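Local coordinates for putative isochorismatase (PDB 3OQP), which is a putative isochorismatase-family enzyme, related to nicotinamidases, that probably acts as a hydrolase with a catalytic triad, at the interface of chains A and B. Numbering follows the deposited sequence. Chains: chain A/B, Putative isochorismatase.

Contact 1: the interface of chains A and B. Residues chain A 155-156, 160-161, 164-165; chain B 160, 163-164, 167-168.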
loop_
_atom_site.group_PDB
_atom_site.type_symbol
_atom_site.label_atom_id
_atom_site.label_comp_id
_atom_site.label_asym_id
_atom_site.label_seq_id
_atom_site.Cartn_x
_atom_site.Cartn_y
_atom_site.Cartn_z
ATOM N N PHE A 155 -14.486 5.604 8.417
ATOM C CA PHE A 155 -13.612 6.114 9.440
ATOM C C PHE A 155 -12.579 5.053 9.781
ATOM O O PHE A 155 -12.913 3.840 9.894
ATOM C CB PHE A 155 -14.430 6.427 10.725
ATOM C CG PHE A 155 -13.573 6.767 11.907
ATOM C CD1 PHE A 155 -13.138 8.031 12.099
ATOM C CD2 PHE A 155 -13.099 5.782 12.744
ATOM C CE1 PHE A 155 -12.284 8.340 13.162
ATOM C CE2 PHE A 155 -12.259 6.096 13.823
ATOM C CZ PHE A 155 -11.871 7.347 14.004
ATOM N N ALA A 156 -11.332 5.485 10.033
ATOM C CA ALA A 156 -10.322 4.588 10.632
ATOM C C ALA A 156 -9.424 5.441 11.521
ATOM O O ALA A 156 -8.962 6.516 11.096
ATOM C CB ALA A 156 -9.489 3.914 9.549
ATOM N N GLU A 160 -5.685 2.045 14.214
ATOM C CA GLU A 160 -6.171 0.991 13.320
ATOM C C GLU A 160 -5.349 1.033 12.019
ATOM O O GLU A 160 -4.933 0.011 11.487
ATOM C CB GLU A 160 -7.644 1.146 12.966
ATOM C CG GLU A 160 -8.628 0.773 14.006
ATOM C CD GLU A 160 -10.053 1.074 13.599
ATOM O OE1 GLU A 160 -10.315 2.188 13.042
ATOM O OE2 GLU A 160 -10.926 0.223 13.884
ATOM N N ILE A 161 -5.129 2.226 11.484
ATOM C CA ILE A 161 -4.376 2.367 10.224
ATOM C C ILE A 161 -2.950 1.804 10.421
ATOM O O ILE A 161 -2.465 1.044 9.599
ATOM C CB ILE A 161 -4.375 3.800 9.689
ATOM C CG1 ILE A 161 -5.796 4.217 9.346
ATOM C CG2 ILE A 161 -3.402 3.923 8.476
ATOM C CD1 ILE A 161 -5.966 5.646 8.923
ATOM N N VAL A 164 -3.006 -2.093 11.042
ATOM C CA VAL A 164 -3.336 -2.777 9.803
ATOM C C VAL A 164 -2.120 -2.804 8.883
ATOM O O VAL A 164 -1.767 -3.805 8.343
ATOM C CB VAL A 164 -4.603 -2.231 9.141
ATOM C CG1 VAL A 164 -4.621 -2.594 7.649
ATOM C CG2 VAL A 164 -5.857 -2.765 9.847
ATOM N N PHE A 165 -1.526 -1.635 8.636
ATOM C CA PHE A 165 -0.395 -1.574 7.739
ATOM C C PHE A 165 0.787 -2.363 8.282
ATOM O O PHE A 165 1.451 -3.074 7.521
ATOM C CB PHE A 165 -0.027 -0.113 7.348
ATOM C CG PHE A 165 -0.781 0.387 6.156
ATOM C CD1 PHE A 165 -2.083 0.803 6.263
ATOM C CD2 PHE A 165 -0.149 0.405 4.911
ATOM C CE1 PHE A 165 -2.775 1.223 5.176
ATOM C CE2 PHE A 165 -0.838 0.856 3.826
ATOM C CZ PHE A 165 -2.145 1.246 3.958
ATOM N N GLU B 160 -11.240 -4.941 9.410
ATOM C CA GLU B 160 -10.325 -3.825 9.712
ATOM C C GLU B 160 -9.412 -3.517 8.525
ATOM O O GLU B 160 -9.184 -2.368 8.202
ATOM C CB GLU B 160 -9.486 -4.155 10.967
ATOM C CG GLU B 160 -10.212 -4.002 12.293
ATOM C CD GLU B 160 -9.300 -4.458 13.455
ATOM O OE1 GLU B 160 -8.602 -5.515 13.353
ATOM O OE2 GLU B 160 -9.286 -3.760 14.480
ATOM N N ARG B 163 -11.490 -2.029 5.540
ATOM C CA ARG B 163 -11.927 -0.704 5.840
ATOM C C ARG B 163 -10.752 0.283 5.862
ATOM O O ARG B 163 -10.821 1.373 5.269
ATOM C CB ARG B 163 -12.693 -0.713 7.181
ATOM C CG ARG B 163 -12.965 0.724 7.649
ATOM C CD ARG B 163 -14.034 0.741 8.758
ATOM N NE ARG B 163 -13.689 -0.171 9.843
ATOM C CZ ARG B 163 -12.811 0.075 10.798
ATOM N NH1 ARG B 163 -12.243 1.252 10.921
ATOM N NH2 ARG B 163 -12.506 -0.872 11.666
ATOM N N VAL B 164 -9.683 -0.050 6.547
ATOM C CA VAL B 164 -8.533 0.835 6.614
ATOM C C VAL B 164 -8.025 1.107 5.194
ATOM O O VAL B 164 -7.802 2.283 4.806
ATOM C CB VAL B 164 -7.401 0.268 7.483
ATOM C CG1 VAL B 164 -6.021 0.838 7.082
ATOM C CG2 VAL B 164 -7.676 0.537 8.935
ATOM N N VAL B 167 -10.498 3.439 3.291
ATOM C CA VAL B 167 -10.392 4.800 3.741
ATOM C C VAL B 167 -9.085 5.461 3.280
ATOM O O VAL B 167 -9.097 6.609 2.823
ATOM C CB VAL B 167 -10.576 4.872 5.268
ATOM C CG1 VAL B 167 -10.355 6.293 5.761
ATOM C CG2 VAL B 167 -12.010 4.392 5.642
ATOM N N VAL B 168 -7.961 4.770 3.412
ATOM C CA VAL B 168 -6.697 5.331 2.924
ATOM C C VAL B 168 -6.689 5.511 1.397
ATOM O O VAL B 168 -6.247 6.585 0.904
ATOM C CB VAL B 168 -5.512 4.421 3.347
ATOM C CG1 VAL B 168 -4.241 4.768 2.617
ATOM C CG2 VAL B 168 -5.337 4.479 4.886
HETATM O O HOH W 1 -10.760 -2.002 15.325
#
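The guanidinium of B:Arg163 meets chain A along its edge, where the carbonyl oxygen of A:Phe155, the CA of A:Ala156 and the carboxylate carbon of A:Glu160 all lie in its plane. It grips the carboxylate of A:Glu160 end-on with both terminal nitrogens, forming a salt bridge in which NH2 lies 2.9 Å from OE2. NH1 gives the parallel hydrogen bond to A:Glu160 OE1 at 3.0 Å. Both bonds stay close to the guanidinium plane but reach the oxygens from above the carboxylate, because the two flat groups are turned 39° apart. NH1 also donates to the main-chain oxygen of A:Phe155 at 2.9 Å, in the plane of that carbonyl, so a strand carbonyl and a helix carboxylate together fix the rotation of the arginine head. A bend in the arginine chain (chi3 53°) turns the head toward these acceptors. Water 1 joins A:Glu160 OE2 to B:Glu160 OE2, with a separation on the B:Glu160 side too short to be taken at face value. The two OE2 atoms stand 4.3 Å apart, and their like charges may raise the affinity of one carboxylate for a proton; the nearby arginine would partly offset this on A:Glu160.

Beside the polar cluster, B:Val164 is wedged into chain A. Its CG1 branch, anti to the backbone N (chi1 155°), packs 3.7 Å from A:Val164 CG1 as the two valines slide past each other in opposite directions. The same methyl touches the A:Phe165 ring at CE1, 3.8 Å away, and meets the main chain of A:Ile161. The other branch, CG2, faces A:Ala156 CB at 3.9 Å. Further along, B:Val168 CG2 touches A:Ile161 CG2.

Strand 154-156 and the start of helix 158-173 of chain A thus pack against the same helix of chain B, as part of a two-fold interface, near the axis where the two Val164 residues meet.

Contact 2: the interface of chains A and B. Residues chain A 91-93, 96, 125, 128-129; chain B 128, 132, 172-173.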
loop_
_atom_site.group_PDB
_atom_site.type_symbol
_atom_site.label_atom_id
_atom_site.label_comp_id
_atom_site.label_asym_id
_atom_site.label_seq_id
_atom_site.Cartn_x
_atom_site.Cartn_y
_atom_site.Cartn_z
ATOM N N LEU A 91 5.331 13.296 -4.503
ATOM C CA LEU A 91 4.448 12.162 -4.604
ATOM C C LEU A 91 4.687 11.290 -3.371
ATOM O O LEU A 91 5.709 11.445 -2.734
ATOM C CB LEU A 91 4.789 11.293 -5.850
ATOM C CG LEU A 91 4.525 11.938 -7.195
ATOM C CD1 LEU A 91 5.131 11.087 -8.289
ATOM C CD2 LEU A 91 3.020 12.115 -7.371
ATOM N N PRO A 92 3.762 10.364 -3.059
ATOM C CA PRO A 92 3.988 9.494 -1.912
ATOM C C PRO A 92 5.290 8.700 -1.940
ATOM O O PRO A 92 6.067 8.744 -0.975
ATOM C CB PRO A 92 2.726 8.605 -1.891
ATOM C CG PRO A 92 1.693 9.510 -2.565
ATOM C CD PRO A 92 2.414 10.227 -3.638
ATOM N N SER A 93 5.602 8.101 -3.086
ATOM C CA SER A 93 6.799 7.285 -3.174
ATOM C C SER A 93 8.074 8.140 -3.374
ATOM O O SER A 93 8.131 9.047 -4.199
ATOM C CB SER A 93 6.729 6.350 -4.359
ATOM O OG SER A 93 7.985 5.684 -4.521
ATOM N N THR A 96 9.746 7.501 -7.275
ATOM C CA THR A 96 9.260 7.927 -8.597
ATOM C C THR A 96 9.885 9.193 -9.116
ATOM O O THR A 96 9.727 10.242 -8.562
ATOM C CB THR A 96 7.737 8.075 -8.629
ATOM O OG1 THR A 96 7.156 6.868 -8.124
ATOM C CG2 THR A 96 7.175 8.444 -10.014
ATOM N N SER A 125 3.950 3.484 0.083
ATOM C CA SER A 125 4.213 3.668 -1.342
ATOM C C SER A 125 5.658 3.369 -1.683
ATOM O O SER A 125 5.964 2.682 -2.676
ATOM C CB SER A 125 3.818 5.084 -1.743
ATOM O OG SER A 125 2.417 5.284 -1.692
ATOM N N ASN A 128 6.284 -0.351 -1.470
ATOM C CA ASN A 128 5.698 -1.084 -2.585
ATOM C C ASN A 128 6.635 -1.042 -3.784
ATOM O O ASN A 128 6.907 -2.081 -4.411
ATOM C CB ASN A 128 4.338 -0.488 -3.002
ATOM C CG ASN A 128 3.695 -1.260 -4.171
ATOM O OD1 ASN A 128 3.503 -2.418 -3.997
ATOM N ND2 ASN A 128 3.402 -0.623 -5.359
ATOM N N HIS A 129 7.190 0.134 -4.077
ATOM C CA HIS A 129 8.135 0.269 -5.169
ATOM C C HIS A 129 9.386 -0.563 -4.881
ATOM O O HIS A 129 9.889 -1.280 -5.753
ATOM C CB HIS A 129 8.474 1.736 -5.414
ATOM C CG HIS A 129 7.482 2.439 -6.278
ATOM N ND1 HIS A 129 7.146 3.766 -6.096
ATOM C CD2 HIS A 129 6.837 2.037 -7.399
ATOM C CE1 HIS A 129 6.290 4.121 -7.034
ATOM N NE2 HIS A 129 6.095 3.104 -7.848
ATOM N N ASN B 128 -1.079 1.398 -6.310
ATOM C CA ASN B 128 0.045 2.272 -5.996
ATOM C C ASN B 128 0.966 2.463 -7.208
ATOM O O ASN B 128 1.327 3.606 -7.563
ATOM C CB ASN B 128 0.763 1.766 -4.738
ATOM C CG ASN B 128 1.344 2.913 -3.938
ATOM O OD1 ASN B 128 2.243 3.462 -4.373
ATOM N ND2 ASN B 128 0.756 3.275 -2.800
ATOM N N HIS B 132 1.323 6.140 -9.457
ATOM C CA HIS B 132 2.642 6.697 -9.668
ATOM C C HIS B 132 3.069 6.754 -11.144
ATOM O O HIS B 132 3.974 7.511 -11.476
ATOM C CB HIS B 132 3.692 6.058 -8.741
ATOM C CG HIS B 132 3.551 6.464 -7.317
ATOM N ND1 HIS B 132 2.739 5.813 -6.414
ATOM C CD2 HIS B 132 4.150 7.465 -6.626
ATOM C CE1 HIS B 132 2.835 6.412 -5.242
ATOM N NE2 HIS B 132 3.669 7.435 -5.344
ATOM N N ARG B 172 -6.375 9.530 -0.969
ATOM C CA ARG B 172 -5.259 9.947 -1.856
ATOM C C ARG B 172 -5.087 9.214 -3.181
ATOM O O ARG B 172 -4.636 9.834 -4.157
ATOM C CB ARG B 172 -3.935 9.714 -1.075
ATOM C CG ARG B 172 -2.649 10.083 -1.835
ATOM C CD ARG B 172 -2.584 11.476 -2.234
ATOM N NE ARG B 172 -1.413 11.815 -3.053
ATOM C CZ ARG B 172 -1.312 11.618 -4.367
ATOM N NH1 ARG B 172 -2.267 11.024 -5.060
ATOM N NH2 ARG B 172 -0.234 12.058 -5.014
ATOM N N PHE B 173 -5.394 7.919 -3.186
ATOM C CA PHE B 173 -4.973 7.060 -4.309
ATOM C C PHE B 173 -6.068 6.714 -5.311
ATOM O O PHE B 173 -5.731 6.428 -6.469
ATOM C CB PHE B 173 -4.403 5.742 -3.749
ATOM C CG PHE B 173 -3.175 5.944 -2.914
ATOM C CD1 PHE B 173 -1.940 6.007 -3.510
ATOM C CD2 PHE B 173 -3.252 6.121 -1.547
ATOM C CE1 PHE B 173 -0.809 6.233 -2.771
ATOM C CE2 PHE B 173 -2.140 6.312 -0.790
ATOM C CZ PHE B 173 -0.912 6.405 -1.390
HETATM O O HOH W 2 4.016 2.022 -5.369
#
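B:His132 points its imidazole into chain A with CG anti to its own carbonyl carbon (chi1 -71°), and a near-perpendicular twist about CB-CG (chi2 88°) lets NE2 face the backbone N of A:Ser93. That N-H donates to NE2 at 3.0 Å, tilted from the ring plane. On the opposite side of the ring, ND1 donates in plane to the main-chain oxygen of B:Asn128 (2.9 Å), one helical turn earlier; together the bonds hold the imidazole's rotation and suit a tautomer protonated at ND1.

A:His129 meets B:His132 edge to face, its CE1 lying 3.6 Å from CG with the ring planes 75° apart. Behind it, A:Ser93 OG bonds to A:His129 ND1 (2.6 Å), tying the first-shell histidine to the loop that B:His132 also engages. The ring atoms of A:Pro92 and CB of A:Leu91 pack around the NE2 end of B:His132, while B:Arg172 NH2 touches A:Pro92 CD.

Nearer the two-fold axis, B:Asn128 ND2 donates to A:Ser125 OG at 2.8 Å, almost in the amide plane. Water 2 lies over one face of A:His129 and links A:Asn128 ND2 to B:Asn128 OD1.

The site joins helix 124-132 and loop 91-96 of one subunit to its mate. Because this helix follows Cys122, the family's nucleophile, here oxidised to 3-sulfinoalanine, dimer formation may help steady the active site.

Contacts 1 and 2 lie about 17 Å apart, measured between the centres of their C-alpha atoms, within one two-fold interface. Helix 158-173 of chain B serves both: its earlier turns pack in contact 1 and its last residues reach contact 2. On chain A the elements differ, strand 154-156 and helix 158-173 in the former, loop 91-96 and helix 124-132 in the latter. Symmetry repeats each contact with the chains exchanged. Salt bridge, apolar packing and an edge-to-face histidine pair are compatible with a dimer, although the structure alone does not show the oligomeric state in solution.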